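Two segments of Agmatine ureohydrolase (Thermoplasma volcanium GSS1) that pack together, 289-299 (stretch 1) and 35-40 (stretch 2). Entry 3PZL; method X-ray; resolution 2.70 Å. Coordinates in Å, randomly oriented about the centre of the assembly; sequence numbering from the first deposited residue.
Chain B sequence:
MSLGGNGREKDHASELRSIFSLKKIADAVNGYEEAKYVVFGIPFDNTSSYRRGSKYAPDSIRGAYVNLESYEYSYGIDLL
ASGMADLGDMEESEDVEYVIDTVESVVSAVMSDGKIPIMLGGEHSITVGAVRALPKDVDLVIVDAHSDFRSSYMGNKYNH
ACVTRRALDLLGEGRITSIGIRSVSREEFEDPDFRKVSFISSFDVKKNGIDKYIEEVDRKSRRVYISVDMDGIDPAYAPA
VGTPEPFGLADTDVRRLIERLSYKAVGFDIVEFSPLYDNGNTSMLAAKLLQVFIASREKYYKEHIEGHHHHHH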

# COMPACT_ATOMS: atom_id res chain seq x y z
N LEU B 289 -15.47 -16.28 11.04
CA LEU B 289 -16.94 -16.31 11.10
C LEU B 289 -17.54 -17.55 10.45
O LEU B 289 -18.59 -18.03 10.87
CB LEU B 289 -17.51 -15.06 10.46
CG LEU B 289 -17.42 -13.79 11.32
CD1 LEU B 289 -17.93 -12.62 10.49
CD2 LEU B 289 -18.19 -13.91 12.66
N LEU B 290 -16.88 -18.08 9.42
CA LEU B 290 -17.37 -19.29 8.76
C LEU B 290 -17.05 -20.52 9.60
O LEU B 290 -17.79 -21.48 9.59
CB LEU B 290 -16.77 -19.41 7.35
CG LEU B 290 -16.58 -20.79 6.77
CD1 LEU B 290 -17.92 -21.31 6.37
CD2 LEU B 290 -15.65 -20.69 5.59
N GLN B 291 -15.93 -20.49 10.31
CA GLN B 291 -15.59 -21.58 11.20
C GLN B 291 -16.61 -21.60 12.31
O GLN B 291 -17.14 -22.66 12.66
CB GLN B 291 -14.20 -21.40 11.80
CG GLN B 291 -13.07 -21.79 10.88
CD GLN B 291 -11.81 -22.14 11.64
OE1 GLN B 291 -11.46 -21.49 12.65
NE2 GLN B 291 -11.12 -23.16 11.17
N VAL B 292 -16.89 -20.42 12.84
CA VAL B 292 -17.80 -20.27 13.96
C VAL B 292 -19.20 -20.81 13.64
O VAL B 292 -19.83 -21.45 14.48
CB VAL B 292 -17.85 -18.80 14.43
CG1 VAL B 292 -19.13 -18.49 15.21
CG2 VAL B 292 -16.66 -18.50 15.27
N PHE B 293 -19.70 -20.56 12.45
CA PHE B 293 -20.99 -21.08 12.09
C PHE B 293 -21.01 -22.60 12.09
O PHE B 293 -21.87 -23.21 12.75
CB PHE B 293 -21.40 -20.57 10.73
CG PHE B 293 -22.61 -21.21 10.19
CD1 PHE B 293 -23.86 -20.70 10.46
CD2 PHE B 293 -22.51 -22.34 9.41
CE1 PHE B 293 -24.99 -21.29 9.93
CE2 PHE B 293 -23.65 -22.94 8.89
CZ PHE B 293 -24.88 -22.41 9.14
N ILE B 294 -20.08 -23.21 11.37
CA ILE B 294 -20.04 -24.66 11.27
C ILE B 294 -19.81 -25.28 12.65
O ILE B 294 -20.57 -26.14 13.08
CB ILE B 294 -18.98 -25.15 10.22
CG1 ILE B 294 -19.37 -24.73 8.81
CG2 ILE B 294 -18.80 -26.63 10.24
CD1 ILE B 294 -18.32 -24.98 7.81
N ALA B 295 -18.77 -24.81 13.35
CA ALA B 295 -18.37 -25.39 14.62
C ALA B 295 -19.48 -25.32 15.65
O ALA B 295 -19.80 -26.31 16.28
CB ALA B 295 -17.05 -24.76 15.16
N SER B 296 -20.07 -24.15 15.83
CA SER B 296 -21.08 -24.02 16.88
C SER B 296 -22.33 -24.83 16.54
O SER B 296 -23.05 -25.28 17.44
CB SER B 296 -21.47 -22.57 17.10
OG SER B 296 -22.16 -22.10 15.98
N ARG B 297 -22.60 -25.01 15.26
CA ARG B 297 -23.70 -25.86 14.85
C ARG B 297 -23.41 -27.34 15.13
O ARG B 297 -24.30 -28.08 15.56
CB ARG B 297 -24.03 -25.67 13.37
CG ARG B 297 -25.26 -26.39 12.93
CD ARG B 297 -25.74 -25.87 11.59
NE ARG B 297 -27.08 -26.35 11.27
CZ ARG B 297 -27.34 -27.54 10.76
NH1 ARG B 297 -26.33 -28.36 10.51
NH2 ARG B 297 -28.58 -27.92 10.49
N GLU B 298 -22.17 -27.76 14.90
CA GLU B 298 -21.78 -29.13 15.16
C GLU B 298 -21.81 -29.41 16.64
O GLU B 298 -22.14 -30.54 17.04
CB GLU B 298 -20.39 -29.45 14.59
CG GLU B 298 -20.33 -29.62 13.06
CD GLU B 298 -21.22 -30.74 12.55
OE1 GLU B 298 -21.00 -31.90 12.92
OE2 GLU B 298 -22.13 -30.49 11.75
N LYS B 299 -21.47 -28.40 17.44
CA LYS B 299 -21.52 -28.50 18.92
C LYS B 299 -22.93 -28.78 19.38
O LYS B 299 -23.13 -29.50 20.34
CB LYS B 299 -21.04 -27.22 19.59
CG LYS B 299 -20.78 -27.35 21.09
CD LYS B 299 -20.95 -25.98 21.80
CE LYS B 299 -19.95 -25.76 22.96
NZ LYS B 299 -20.31 -26.52 24.17
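Stretch 2 35-40: AKYVVF

Stretch 2 lies along the helix of stretch 1 as a nearly antiparallel strand. Residues 37-40 are extended, and the strand runs on past F40. K36, just before it, has a more compact backbone, with phi/psi near -92/-40. The helix and strand axes make an angle of 171° between their N-to-C directions and approach to 11.3 Å. Side chains fill the space between the backbones. The CA atoms of I294 and Y37 are 7.8 Å apart, and those of L290 and V39 are 9.5 Å apart, so the strand climbs the helix in reverse order.

The alternation of the strand decides what reaches the helix. Y37 and V39 point toward it, while V38 and F40 make no contact.

Y37 is the main bump, with by far the largest covered area of the contact. Its ring lies in a hollow lined by F293, I294, R297 and E298. I294 covers one face of the ring: its CG2 is 3.7 Å from Y37 CE2 and makes a CH-pi contact. F293 closes in obliquely, with CE2 4.0 Å from Y37 CE1. The hydroxyl reaches the polar end of the hollow. Y37 OH donates a hydrogen bond to E298 OE2 at 2.9 Å and accepts one from R297 NH1 at 3.2 Å. The ring is thus held by apolar packing and its tip by two charged side chains.

The CA-to-CB bond of E298 points sideways to stretch 2, but the end of the side chain comes nearer. Besides Y37, it meets K36, whose NZ lies 3.3 Å from E298 OE1 in a salt bridge with a weak hydrogen bond.

At the other end the fit is looser. V39 is a smaller bump, and its CG2 touches L290 CD1 at 4.3 Å.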

# COMPACT_ATOMS: atom_id res chain seq x y z
N ALA B 35 -21.05 -34.35 1.61
CA ALA B 35 -20.88 -33.13 2.40
C ALA B 35 -22.14 -32.66 3.11
O ALA B 35 -23.23 -32.76 2.55
CB ALA B 35 -20.36 -32.04 1.51
N LYS B 36 -21.98 -32.15 4.34
CA LYS B 36 -23.10 -31.55 5.09
C LYS B 36 -23.12 -30.07 4.80
O LYS B 36 -24.18 -29.46 4.63
CB LYS B 36 -22.97 -31.71 6.62
CG LYS B 36 -22.90 -33.15 7.18
CD LYS B 36 -23.02 -33.13 8.69
CE LYS B 36 -22.43 -34.37 9.36
NZ LYS B 36 -22.30 -34.15 10.86
N TYR B 37 -21.91 -29.51 4.74
CA TYR B 37 -21.73 -28.07 4.49
C TYR B 37 -21.05 -27.84 3.13
O TYR B 37 -19.96 -28.33 2.85
CB TYR B 37 -20.93 -27.41 5.62
CG TYR B 37 -21.53 -27.58 7.00
CD1 TYR B 37 -22.54 -26.72 7.45
CD2 TYR B 37 -21.09 -28.58 7.86
CE1 TYR B 37 -23.08 -26.85 8.72
CE2 TYR B 37 -21.63 -28.72 9.13
CZ TYR B 37 -22.63 -27.86 9.55
OH TYR B 37 -23.19 -27.97 10.80
N VAL B 38 -21.72 -27.09 2.27
CA VAL B 38 -21.23 -26.90 0.95
C VAL B 38 -20.94 -25.42 0.74
O VAL B 38 -21.84 -24.57 0.68
CB VAL B 38 -22.26 -27.41 -0.06
CG1 VAL B 38 -21.72 -27.29 -1.46
CG2 VAL B 38 -22.57 -28.85 0.25
N VAL B 39 -19.65 -25.13 0.64
CA VAL B 39 -19.12 -23.78 0.52
C VAL B 39 -18.89 -23.50 -0.94
O VAL B 39 -18.30 -24.33 -1.65
CB VAL B 39 -17.78 -23.66 1.27
CG1 VAL B 39 -17.03 -22.42 0.83
CG2 VAL B 39 -18.01 -23.68 2.76
N PHE B 40 -19.35 -22.34 -1.40
CA PHE B 40 -19.19 -21.95 -2.78
C PHE B 40 -19.11 -20.44 -2.94
O PHE B 40 -19.73 -19.69 -2.20
CB PHE B 40 -20.30 -22.56 -3.67
CG PHE B 40 -21.69 -22.13 -3.30
CD1 PHE B 40 -22.44 -22.87 -2.40
CD2 PHE B 40 -22.25 -20.98 -3.86
CE1 PHE B 40 -23.72 -22.46 -2.06
CE2 PHE B 40 -23.52 -20.59 -3.53
CZ PHE B 40 -24.26 -21.32 -2.63